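Local atomic coordinates of DNA polymerase III subunit beta (Helicobacter pylori 26695, PDB entry 4S3I), a protein that tethers DNA polymerases and other proteins to DNA as a sliding clamp, making replication processive. Residues 134-139 with 215-220; 182-187 with 245-250. All coordinates share one frame; numbering follows the deposited sequence.

Contact 1 (134-139 with 215-220)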
# COMPACT_ATOMS: atom_id res chain seq x y z
N PRO A 134 -7.37 -23.69 -15.65
CA PRO A 134 -6.93 -22.30 -15.48
C PRO A 134 -6.12 -21.74 -16.66
O PRO A 134 -5.65 -20.61 -16.56
CB PRO A 134 -6.02 -22.36 -14.24
CG PRO A 134 -6.37 -23.65 -13.55
CD PRO A 134 -6.76 -24.59 -14.65
N PHE A 135 -5.97 -22.49 -17.74
CA PHE A 135 -5.03 -22.08 -18.79
C PHE A 135 -5.27 -20.68 -19.41
O PHE A 135 -4.31 -19.96 -19.69
CB PHE A 135 -4.93 -23.14 -19.90
CG PHE A 135 -6.24 -23.48 -20.54
CD1 PHE A 135 -6.92 -24.63 -20.17
CD2 PHE A 135 -6.79 -22.66 -21.52
CE1 PHE A 135 -8.13 -24.96 -20.76
CE2 PHE A 135 -8.01 -22.98 -22.11
CZ PHE A 135 -8.68 -24.13 -21.72
N LEU A 136 -6.53 -20.30 -19.61
CA LEU A 136 -6.79 -19.00 -20.25
C LEU A 136 -6.43 -17.84 -19.33
O LEU A 136 -5.74 -16.91 -19.76
CB LEU A 136 -8.24 -18.91 -20.73
CG LEU A 136 -8.61 -17.64 -21.51
CD1 LEU A 136 -7.73 -17.49 -22.75
CD2 LEU A 136 -10.09 -17.67 -21.92
N VAL A 137 -6.85 -17.87 -18.07
CA VAL A 137 -6.50 -16.75 -17.19
C VAL A 137 -5.01 -16.77 -16.85
O VAL A 137 -4.42 -15.74 -16.50
CB VAL A 137 -7.36 -16.67 -15.91
CG1 VAL A 137 -8.85 -16.79 -16.26
CG2 VAL A 137 -6.95 -17.74 -14.89
N ASP A 138 -4.40 -17.95 -16.93
CA ASP A 138 -2.96 -18.06 -16.74
C ASP A 138 -2.26 -17.31 -17.87
O ASP A 138 -1.35 -16.52 -17.63
CB ASP A 138 -2.55 -19.53 -16.72
CG ASP A 138 -1.09 -19.73 -16.33
OD1 ASP A 138 -0.65 -19.12 -15.33
OD2 ASP A 138 -0.37 -20.50 -17.01
N ALA A 139 -2.70 -17.55 -19.10
CA ALA A 139 -2.18 -16.83 -20.25
C ALA A 139 -2.40 -15.32 -20.09
O ALA A 139 -1.51 -14.53 -20.36
CB ALA A 139 -2.84 -17.35 -21.55
N GLU A 215 -11.42 -20.68 -13.41
CA GLU A 215 -11.76 -21.80 -14.28
C GLU A 215 -13.26 -22.07 -14.25
O GLU A 215 -13.99 -21.47 -13.45
CB GLU A 215 -10.97 -23.05 -13.89
CG GLU A 215 -11.20 -23.50 -12.45
CD GLU A 215 -10.34 -24.70 -12.09
OE1 GLU A 215 -9.55 -25.14 -12.95
OE2 GLU A 215 -10.47 -25.20 -10.95
N ASN A 216 -13.70 -22.98 -15.11
CA ASN A 216 -15.11 -23.34 -15.23
C ASN A 216 -15.98 -22.11 -15.52
O ASN A 216 -16.81 -21.71 -14.70
CB ASN A 216 -15.60 -24.14 -14.02
CG ASN A 216 -14.94 -25.51 -13.92
OD1 ASN A 216 -14.63 -26.13 -14.94
ND2 ASN A 216 -14.73 -25.99 -12.69
N PHE A 217 -15.74 -21.51 -16.68
CA PHE A 217 -16.58 -20.43 -17.19
C PHE A 217 -16.70 -20.60 -18.70
O PHE A 217 -15.93 -21.34 -19.31
CB PHE A 217 -16.02 -19.05 -16.85
CG PHE A 217 -14.60 -18.81 -17.34
CD1 PHE A 217 -13.52 -19.08 -16.52
CD2 PHE A 217 -14.36 -18.30 -18.62
CE1 PHE A 217 -12.21 -18.86 -16.96
CE2 PHE A 217 -13.06 -18.07 -19.07
CZ PHE A 217 -11.98 -18.35 -18.23
N SER A 218 -17.67 -19.92 -19.30
CA SER A 218 -17.77 -19.93 -20.75
C SER A 218 -17.25 -18.59 -21.27
O SER A 218 -17.29 -17.59 -20.56
CB SER A 218 -19.22 -20.11 -21.17
OG SER A 218 -19.99 -19.03 -20.72
N PHE A 219 -16.76 -18.59 -22.50
CA PHE A 219 -16.38 -17.37 -23.18
C PHE A 219 -17.09 -17.38 -24.51
O PHE A 219 -16.96 -18.35 -25.28
CB PHE A 219 -14.86 -17.29 -23.39
CG PHE A 219 -14.42 -16.14 -24.28
CD1 PHE A 219 -14.50 -16.24 -25.67
CD2 PHE A 219 -13.90 -14.98 -23.72
CE1 PHE A 219 -14.10 -15.18 -26.48
CE2 PHE A 219 -13.49 -13.92 -24.53
CZ PHE A 219 -13.58 -14.02 -25.90
N LYS A 220 -17.82 -16.30 -24.81
CA LYS A 220 -18.50 -16.18 -26.09
C LYS A 220 -18.32 -14.80 -26.68
O LYS A 220 -18.20 -13.82 -25.96
CB LYS A 220 -20.00 -16.46 -25.94
CG LYS A 220 -20.36 -17.83 -25.41
CD LYS A 220 -21.67 -17.75 -24.63
CE LYS A 220 -22.17 -19.13 -24.22
NZ LYS A 220 -22.67 -19.90 -25.39

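Contact 2 (182-187 with 245-250)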
# COMPACT_ATOMS: atom_id res chain seq x y z
N TYR A 182 3.44 -14.45 -26.30
CA TYR A 182 2.40 -15.24 -26.93
C TYR A 182 2.31 -16.62 -26.33
O TYR A 182 3.24 -17.09 -25.66
CB TYR A 182 2.65 -15.35 -28.44
CG TYR A 182 3.91 -16.12 -28.79
CD1 TYR A 182 5.13 -15.47 -28.92
CD2 TYR A 182 3.87 -17.50 -29.00
CE1 TYR A 182 6.28 -16.16 -29.25
CE2 TYR A 182 5.02 -18.20 -29.32
CZ TYR A 182 6.22 -17.52 -29.44
OH TYR A 182 7.37 -18.20 -29.76
N THR A 183 1.18 -17.28 -26.58
CA THR A 183 1.05 -18.68 -26.24
C THR A 183 0.07 -19.28 -27.19
O THR A 183 -0.81 -18.60 -27.74
CB THR A 183 0.61 -18.90 -24.79
OG1 THR A 183 0.68 -20.29 -24.47
CG2 THR A 183 -0.82 -18.40 -24.57
N GLN A 184 0.22 -20.58 -27.41
CA GLN A 184 -0.71 -21.29 -28.25
C GLN A 184 -1.35 -22.37 -27.39
O GLN A 184 -0.65 -23.23 -26.83
CB GLN A 184 0.00 -21.87 -29.48
CG GLN A 184 -0.93 -22.19 -30.64
CD GLN A 184 -0.23 -22.14 -31.99
OE1 GLN A 184 -0.04 -21.06 -32.57
NE2 GLN A 184 0.16 -23.30 -32.50
N LEU A 185 -2.67 -22.30 -27.24
CA LEU A 185 -3.40 -23.27 -26.44
C LEU A 185 -4.05 -24.30 -27.36
O LEU A 185 -4.98 -23.98 -28.11
CB LEU A 185 -4.46 -22.58 -25.58
CG LEU A 185 -3.90 -21.42 -24.74
CD1 LEU A 185 -5.03 -20.55 -24.22
CD2 LEU A 185 -3.09 -21.97 -23.60
N GLU A 186 -3.58 -25.53 -27.30
CA GLU A 186 -4.09 -26.55 -28.21
C GLU A 186 -5.15 -27.41 -27.55
O GLU A 186 -5.35 -27.35 -26.33
CB GLU A 186 -2.94 -27.40 -28.75
CG GLU A 186 -1.94 -26.60 -29.58
CD GLU A 186 -1.05 -27.48 -30.43
OE1 GLU A 186 -0.73 -27.07 -31.57
OE2 GLU A 186 -0.68 -28.57 -29.96
N LYS A 187 -5.83 -28.21 -28.37
CA LYS A 187 -6.88 -29.12 -27.92
C LYS A 187 -7.96 -28.37 -27.13
O LYS A 187 -8.38 -28.79 -26.05
CB LYS A 187 -6.28 -30.28 -27.12
CG LYS A 187 -5.03 -30.84 -27.79
CD LYS A 187 -4.75 -32.29 -27.41
CE LYS A 187 -3.63 -32.86 -28.29
NZ LYS A 187 -3.30 -34.29 -27.99
N PRO A 245 -1.74 -6.89 -35.60
CA PRO A 245 -0.66 -7.27 -36.52
C PRO A 245 -0.39 -8.77 -36.44
O PRO A 245 -0.49 -9.34 -35.35
CB PRO A 245 0.55 -6.50 -35.98
CG PRO A 245 0.21 -6.23 -34.51
CD PRO A 245 -1.27 -6.01 -34.51
N ASP A 246 -0.05 -9.42 -37.56
CA ASP A 246 0.30 -10.84 -37.46
C ASP A 246 1.66 -11.01 -36.79
O ASP A 246 2.70 -10.64 -37.35
CB ASP A 246 0.24 -11.56 -38.81
CG ASP A 246 0.17 -13.08 -38.65
OD1 ASP A 246 0.05 -13.55 -37.49
OD2 ASP A 246 0.22 -13.79 -39.67
N TYR A 247 1.64 -11.56 -35.59
CA TYR A 247 2.85 -11.74 -34.82
C TYR A 247 3.75 -12.82 -35.42
O TYR A 247 4.95 -12.83 -35.19
CB TYR A 247 2.51 -12.08 -33.36
CG TYR A 247 2.14 -13.52 -33.11
CD1 TYR A 247 0.82 -13.96 -33.25
CD2 TYR A 247 3.10 -14.44 -32.70
CE1 TYR A 247 0.48 -15.28 -33.00
CE2 TYR A 247 2.77 -15.75 -32.45
CZ TYR A 247 1.46 -16.17 -32.60
OH TYR A 247 1.13 -17.48 -32.36
N GLN A 248 3.15 -13.72 -36.20
CA GLN A 248 3.90 -14.83 -36.77
C GLN A 248 4.97 -14.35 -37.74
O GLN A 248 6.04 -14.96 -37.85
CB GLN A 248 2.96 -15.80 -37.48
CG GLN A 248 3.29 -17.25 -37.23
CD GLN A 248 2.92 -17.68 -35.83
OE1 GLN A 248 1.88 -17.27 -35.31
NE2 GLN A 248 3.76 -18.51 -35.22
N LYS A 249 4.68 -13.26 -38.43
CA LYS A 249 5.57 -12.71 -39.45
C LYS A 249 6.83 -12.07 -38.87
O LYS A 249 7.81 -11.83 -39.58
CB LYS A 249 4.82 -11.71 -40.33
CG LYS A 249 3.38 -12.10 -40.67
CD LYS A 249 3.27 -13.02 -41.90
CE LYS A 249 3.58 -14.49 -41.58
NZ LYS A 249 2.36 -15.29 -41.24
N ILE A 250 6.81 -11.81 -37.56
CA ILE A 250 7.91 -11.14 -36.87
C ILE A 250 8.81 -12.13 -36.13
O ILE A 250 9.97 -11.82 -35.84
CB ILE A 250 7.39 -10.09 -35.87
CG1 ILE A 250 5.94 -9.73 -36.19
CG2 ILE A 250 8.29 -8.87 -35.86
CD1 ILE A 250 5.44 -8.45 -35.52

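Contact 1 (134-139 with 215-220)
Phe217 reaches from the start of strand 217-221 to Leu136 and Val137 on the first turn of helix 135-143, joining sheet to helix inside the central domain of the sliding clamp, a domain of the DNA clamp fold. CG of Phe217 sits between the backbone N and the carbonyl carbon (chi1 57°), which carries the ring over toward the helix. Leu136 CD2 meets the ring at its edge, near its plane, 4.1 Å from Phe217 CE2. Val137 comes in obliquely with CG1, 4.0 Å from Phe217 CE1. A flat, wholly apolar ring suits a site where two branched aliphatic chains close in on it, and Val131 and Ile228 of the flanking strands pack on it as well. Where strand 217-221 begins to pair with strand 127-131 there is a G1 beta bulge, Asn216 and Phe217 both facing Val131. Just before it, Glu215 runs alongside Pro134, both side chains pointing the same way. Proline lacks a backbone N-H, which costs nothing at the entrance to a helix, and its CD, next to N, is probably slightly positive. The carboxylate oxygen itself lies against the CD-CG edge, Glu215 OE1 being 3.3 Å from Pro134 CD and 3.6 Å from Pro134 CG.

Contact 2 (182-187 with 245-250)
Tyr247 lays one corner of its ring on a face of Tyr182. The atom that touches is CE2, 3.8 Å above the plane of the Tyr182 ring and displaced toward its rim, so that its closest partner is Tyr182 CG at 3.9 Å. CG of Tyr247 lies between the backbone N and the carbonyl carbon (chi1 80°), which carries the ring across to Tyr182. The ring planes meet obliquely, inclined by 31°, and their centroids lie 5.3 Å apart. At the far end of Tyr247 the hydroxyl passes Gln184, with Tyr247 OH 3.8 Å from Gln184 OE1 and the amide plane turned 72° from the ring. Tyr182 suits its place by offering a broad ring face, and Tyr247 by adding a hydroxyl that extends to the polar, exposed margin where a glutamine is at home. Tyr182 and Gln184 both direct their side chains at the 245-250 loop; Thr183 between them faces the other way, onto helix 135-143. Val173 of the adjacent strand 169-175 packs against both tyrosines, and Ser171 shares a weak hydrogen bond with Gln184 OE1. Within the loop, Ile250 N bonds to Tyr247 O at 3.2 Å. Lys249 NZ forms a salt bridge with Asp246 OD2 at 3.0 Å. Tyr247 belongs to the linker between strands 233-238 and 257-262, which connects the central to the C-terminal domain and lies against the outer side of a clamp-domain sheet.

After the N-terminal domain the chain enters helix 135-143, then passes through strand 179-185 before strand 217-221 returns to the helix and closes contact 1, a loop of 75 intervening residues. Contact 2 opens inside that loop and closes beyond it, when the segment 245-250 comes back to strand 179-185 after 57 residues; the two loops therefore cross. Their centres are 18 Å apart, yet they touch: Ala139 CB lies 3.8 Å from Thr183 CG2, and Phe135 packs on Leu185. Helix 135-143 thus packs against both sheets, one reached through contact 1, the other bearing the linker of contact 2 on its opposite side.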